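PDB 2EWV: twitching motility protein PilT from Aquifex aeolicus, which is the hexameric ATPase that powers retraction of type IV pili, the movement behind bacterial twitching motility. Local coordinates for residues G143-G148 / T240-T245. Numbering follows the deposited sequence.
Sequences GPTGSG and TLHTNT. With ADP (adenosine-5'-diphosphate), chain B.
In H242 the imidazole plane lies nearly along the CA-CB bond, with ND1 anti to CA (chi2 -175°), which leaves CD2 on the CA side, toward G143 O. N244, with CG anti to the backbone N (chi1 -169°), carries its amide to the P144 ring, where OD1 faces CD at 3.9 Å. The H242 ring meets T145 obliquely: CE1 lies 3.5 Å from T145 OG1, NE2 lies 3.6 Å from T145 CG2, and the backbone N of T145 sits over one ring face. G143 O approaches the same ring at a slant, 3.5 Å from H242 CD2. Between the backbones, G143 N gives a weak hydrogen bond to L241 O (3.5 Å), and G143 CA makes a CA-H...O contact with T243 O. An alanine in place of H242 would probably leave the T145 side chain without its imidazole neighbour and open a gap beside G143 O. Further along 143-148, the hydroxyl of S147 donates to P144 O (OG to O 2.7 Å), bracing the turn whose G146 and S147 amides bind the ADP beta-phosphate. This is the Walker A P-loop of the ATPase; K149 NZ hydrogen-bonds to G143 O. T145 and H242 pack on T233 and R229 of a neighbouring subunit. The two loops follow the adjacent parallel strands 137-142 and 236-239 and lead into helices 149-163 and 246-255, with L241 and T243 packed against the latter helix.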
ATOM      1  N   GLY A 143     -12.707 -29.937  18.314  1.00 68.56           N
ATOM      2  CA  GLY A 143     -13.079 -29.817  19.705  1.00 68.86           C
ATOM      3  C   GLY A 143     -12.374 -28.688  20.423  1.00 68.25           C
ATOM      4  O   GLY A 143     -11.449 -28.072  19.893  1.00 66.90           O
ATOM      5  N   PRO A 144     -12.809 -28.386  21.648  1.00 68.55           N
ATOM      6  CA  PRO A 144     -12.151 -27.309  22.378  1.00 68.60           C
ATOM      7  C   PRO A 144     -10.732 -27.757  22.720  1.00 67.98           C
ATOM      8  O   PRO A 144     -10.496 -28.939  22.979  1.00 66.95           O
ATOM      9  CB  PRO A 144     -13.032 -27.157  23.615  1.00 68.94           C
ATOM     10  CG  PRO A 144     -13.476 -28.575  23.872  1.00 68.77           C
ATOM     11  CD  PRO A 144     -13.834 -29.045  22.480  1.00 68.23           C
ATOM     12  N   THR A 145      -9.790 -26.822  22.707  1.00 67.48           N
ATOM     13  CA  THR A 145      -8.421 -27.157  23.048  1.00 66.88           C
ATOM     14  C   THR A 145      -8.496 -27.915  24.386  1.00 66.60           C
ATOM     15  O   THR A 145      -8.971 -27.380  25.391  1.00 66.54           O
ATOM     16  CB  THR A 145      -7.541 -25.873  23.168  1.00 66.88           C
ATOM     17  OG1 THR A 145      -8.309 -24.713  22.800  1.00 65.67           O
ATOM     18  CG2 THR A 145      -6.330 -25.975  22.231  1.00 66.16           C
ATOM     19  N   GLY A 146      -8.059 -29.176  24.364  1.00 66.50           N
ATOM     20  CA  GLY A 146      -8.088 -30.030  25.543  1.00 65.00           C
ATOM     21  C   GLY A 146      -9.181 -31.090  25.431  1.00 65.06           C
ATOM     22  O   GLY A 146      -9.941 -31.324  26.377  1.00 65.29           O
ATOM     23  N   SER A 147      -9.266 -31.747  24.277  1.00 63.43           N
ATOM     24  CA  SER A 147     -10.297 -32.754  24.080  1.00 60.94           C
ATOM     25  C   SER A 147      -9.855 -34.031  23.368  1.00 59.83           C
ATOM     26  O   SER A 147     -10.686 -34.755  22.828  1.00 59.15           O
ATOM     27  CB  SER A 147     -11.480 -32.131  23.342  1.00 59.81           C
ATOM     28  OG  SER A 147     -11.035 -31.450  22.190  1.00 59.55           O
ATOM     29  N   GLY A 148      -8.552 -34.304  23.360  1.00 58.39           N
ATOM     30  CA  GLY A 148      -8.057 -35.526  22.740  1.00 56.24           C
ATOM     31  C   GLY A 148      -7.707 -35.502  21.267  1.00 54.53           C
ATOM     32  O   GLY A 148      -7.266 -36.508  20.713  1.00 53.37           O
ATOM     33  N   THR A 240      -7.816 -30.457  11.693  1.00 67.46           N
ATOM     34  CA  THR A 240      -8.316 -30.239  13.048  1.00 71.27           C
ATOM     35  C   THR A 240      -8.799 -28.823  13.337  1.00 74.28           C
ATOM     36  O   THR A 240      -7.993 -27.929  13.598  1.00 75.51           O
ATOM     37  CB  THR A 240      -7.239 -30.576  14.100  1.00 70.32           C
ATOM     38  OG1 THR A 240      -6.108 -29.721  13.911  1.00 69.49           O
ATOM     39  CG2 THR A 240      -6.793 -32.024  13.972  1.00 70.78           C
ATOM     40  N   LEU A 241     -10.117 -28.628  13.297  1.00 77.80           N
ATOM     41  CA  LEU A 241     -10.731 -27.327  13.589  1.00 80.52           C
ATOM     42  C   LEU A 241     -11.081 -27.292  15.076  1.00 82.72           C
ATOM     43  O   LEU A 241     -11.036 -28.324  15.751  1.00 83.32           O
ATOM     44  CB  LEU A 241     -12.017 -27.121  12.779  1.00 79.97           C
ATOM     45  CG  LEU A 241     -11.961 -26.911  11.267  1.00 78.70           C
ATOM     46  CD1 LEU A 241     -11.356 -28.134  10.593  1.00 78.97           C
ATOM     47  CD2 LEU A 241     -13.370 -26.651  10.757  1.00 77.61           C
ATOM     48  N   HIS A 242     -11.444 -26.115  15.585  1.00 84.58           N
ATOM     49  CA  HIS A 242     -11.789 -25.991  16.998  1.00 85.84           C
ATOM     50  C   HIS A 242     -13.291 -25.980  17.282  1.00 86.56           C
ATOM     51  O   HIS A 242     -13.709 -25.662  18.396  1.00 85.74           O
ATOM     52  CB  HIS A 242     -11.129 -24.740  17.599  1.00 86.35           C
ATOM     53  CG  HIS A 242      -9.784 -24.998  18.210  1.00 87.82           C
ATOM     54  ND1 HIS A 242      -9.073 -24.028  18.884  1.00 89.13           N
ATOM     55  CD2 HIS A 242      -9.031 -26.124  18.273  1.00 89.66           C
ATOM     56  CE1 HIS A 242      -7.942 -24.543  19.336  1.00 89.90           C
ATOM     57  NE2 HIS A 242      -7.892 -25.814  18.980  1.00 89.91           N
ATOM     58  N   THR A 243     -14.093 -26.350  16.283  1.00 88.02           N
ATOM     59  CA  THR A 243     -15.552 -26.387  16.420  1.00 89.66           C
ATOM     60  C   THR A 243     -15.990 -27.241  17.618  1.00 91.09           C
ATOM     61  O   THR A 243     -15.237 -27.384  18.581  1.00 91.55           O
ATOM     62  CB  THR A 243     -16.218 -26.928  15.138  1.00 89.51           C
ATOM     63  OG1 THR A 243     -15.862 -28.301  14.963  1.00 90.77           O
ATOM     64  CG2 THR A 243     -15.762 -26.131  13.912  1.00 88.87           C
ATOM     65  N   ASN A 244     -17.194 -27.811  17.571  1.00 92.63           N
ATOM     66  CA  ASN A 244     -17.678 -28.609  18.704  1.00 94.62           C
ATOM     67  C   ASN A 244     -18.742 -29.636  18.346  1.00 95.32           C
ATOM     68  O   ASN A 244     -19.062 -30.523  19.140  1.00 94.43           O
ATOM     69  CB  ASN A 244     -18.244 -27.686  19.787  1.00 95.14           C
ATOM     70  CG  ASN A 244     -18.506 -28.411  21.088  1.00 95.99           C
ATOM     71  OD1 ASN A 244     -17.636 -28.488  21.959  1.00 95.87           O
ATOM     72  ND2 ASN A 244     -19.708 -28.966  21.222  1.00 97.37           N
ATOM     73  N   THR A 245     -19.303 -29.501  17.155  1.00 97.29           N
ATOM     74  CA  THR A 245     -20.330 -30.424  16.702  1.00100.07           C
ATOM     75  C   THR A 245     -20.181 -30.649  15.193  1.00101.15           C
ATOM     76  O   THR A 245     -19.466 -29.907  14.513  1.00101.01           O
ATOM     77  CB  THR A 245     -21.753 -29.880  17.051  1.00100.86           C
ATOM     78  OG1 THR A 245     -22.746 -30.860  16.711  1.00101.34           O
ATOM     79  CG2 THR A 245     -22.035 -28.574  16.304  1.00101.39           C
TER
HETATM   80  PB  ADP B 500      -5.651 -31.405  22.340  1.00 63.89           P
HETATM   81  O1B ADP B 500      -5.585 -29.925  22.331  1.00 62.26           O
HETATM   82  O2B ADP B 500      -7.198 -31.867  22.169  1.00 61.29           O
HETATM   83  O3B ADP B 500      -4.766 -31.928  21.114  1.00 63.93           O
HETATM   84  PA  ADP B 500      -4.593 -33.558  23.679  1.00 60.73           P
HETATM   85  O1A ADP B 500      -5.142 -34.255  22.501  1.00 58.19           O
HETATM   86  O2A ADP B 500      -2.969 -33.639  23.661  1.00 60.17           O
HETATM   87  O3A ADP B 500      -5.053 -31.980  23.749  1.00 62.21           O
HETATM   88  O5' ADP B 500      -5.138 -34.320  24.998  1.00 62.55           O
HETATM   89  C5' ADP B 500      -4.529 -33.712  26.163  1.00 62.53           C
HETATM   90  C4' ADP B 500      -4.560 -34.673  27.370  1.00 61.23           C
HETATM   91  O4' ADP B 500      -5.807 -35.447  27.403  1.00 60.81           O
HETATM   92  C3' ADP B 500      -3.386 -35.671  27.295  1.00 61.47           C
HETATM   93  O3' ADP B 500      -2.771 -35.811  28.573  1.00 59.57           O
HETATM   94  C2' ADP B 500      -4.061 -36.974  26.807  1.00 62.48           C
HETATM   95  O2' ADP B 500      -3.387 -38.158  27.246  1.00 63.11           O
HETATM   96  C1' ADP B 500      -5.504 -36.874  27.331  1.00 62.94           C
HETATM   97  N9  ADP B 500      -6.446 -37.548  26.395  1.00 64.61           N
HETATM   98  C8  ADP B 500      -6.532 -37.345  25.032  1.00 66.14           C
HETATM   99  N7  ADP B 500      -7.461 -38.098  24.506  1.00 66.14           N
HETATM  100  C5  ADP B 500      -8.047 -38.836  25.486  1.00 65.88           C
HETATM  101  C6  ADP B 500      -9.085 -39.819  25.525  1.00 65.06           C
HETATM  102  N6  ADP B 500      -9.745 -40.192  24.369  1.00 63.53           N
HETATM  103  N1  ADP B 500      -9.415 -40.368  26.726  1.00 65.10           N
HETATM  104  C2  ADP B 500      -8.790 -40.021  27.856  1.00 64.89           C
HETATM  105  N3  ADP B 500      -7.802 -39.102  27.863  1.00 65.69           N
HETATM  106  C4  ADP B 500      -7.397 -38.500  26.718  1.00 66.00           C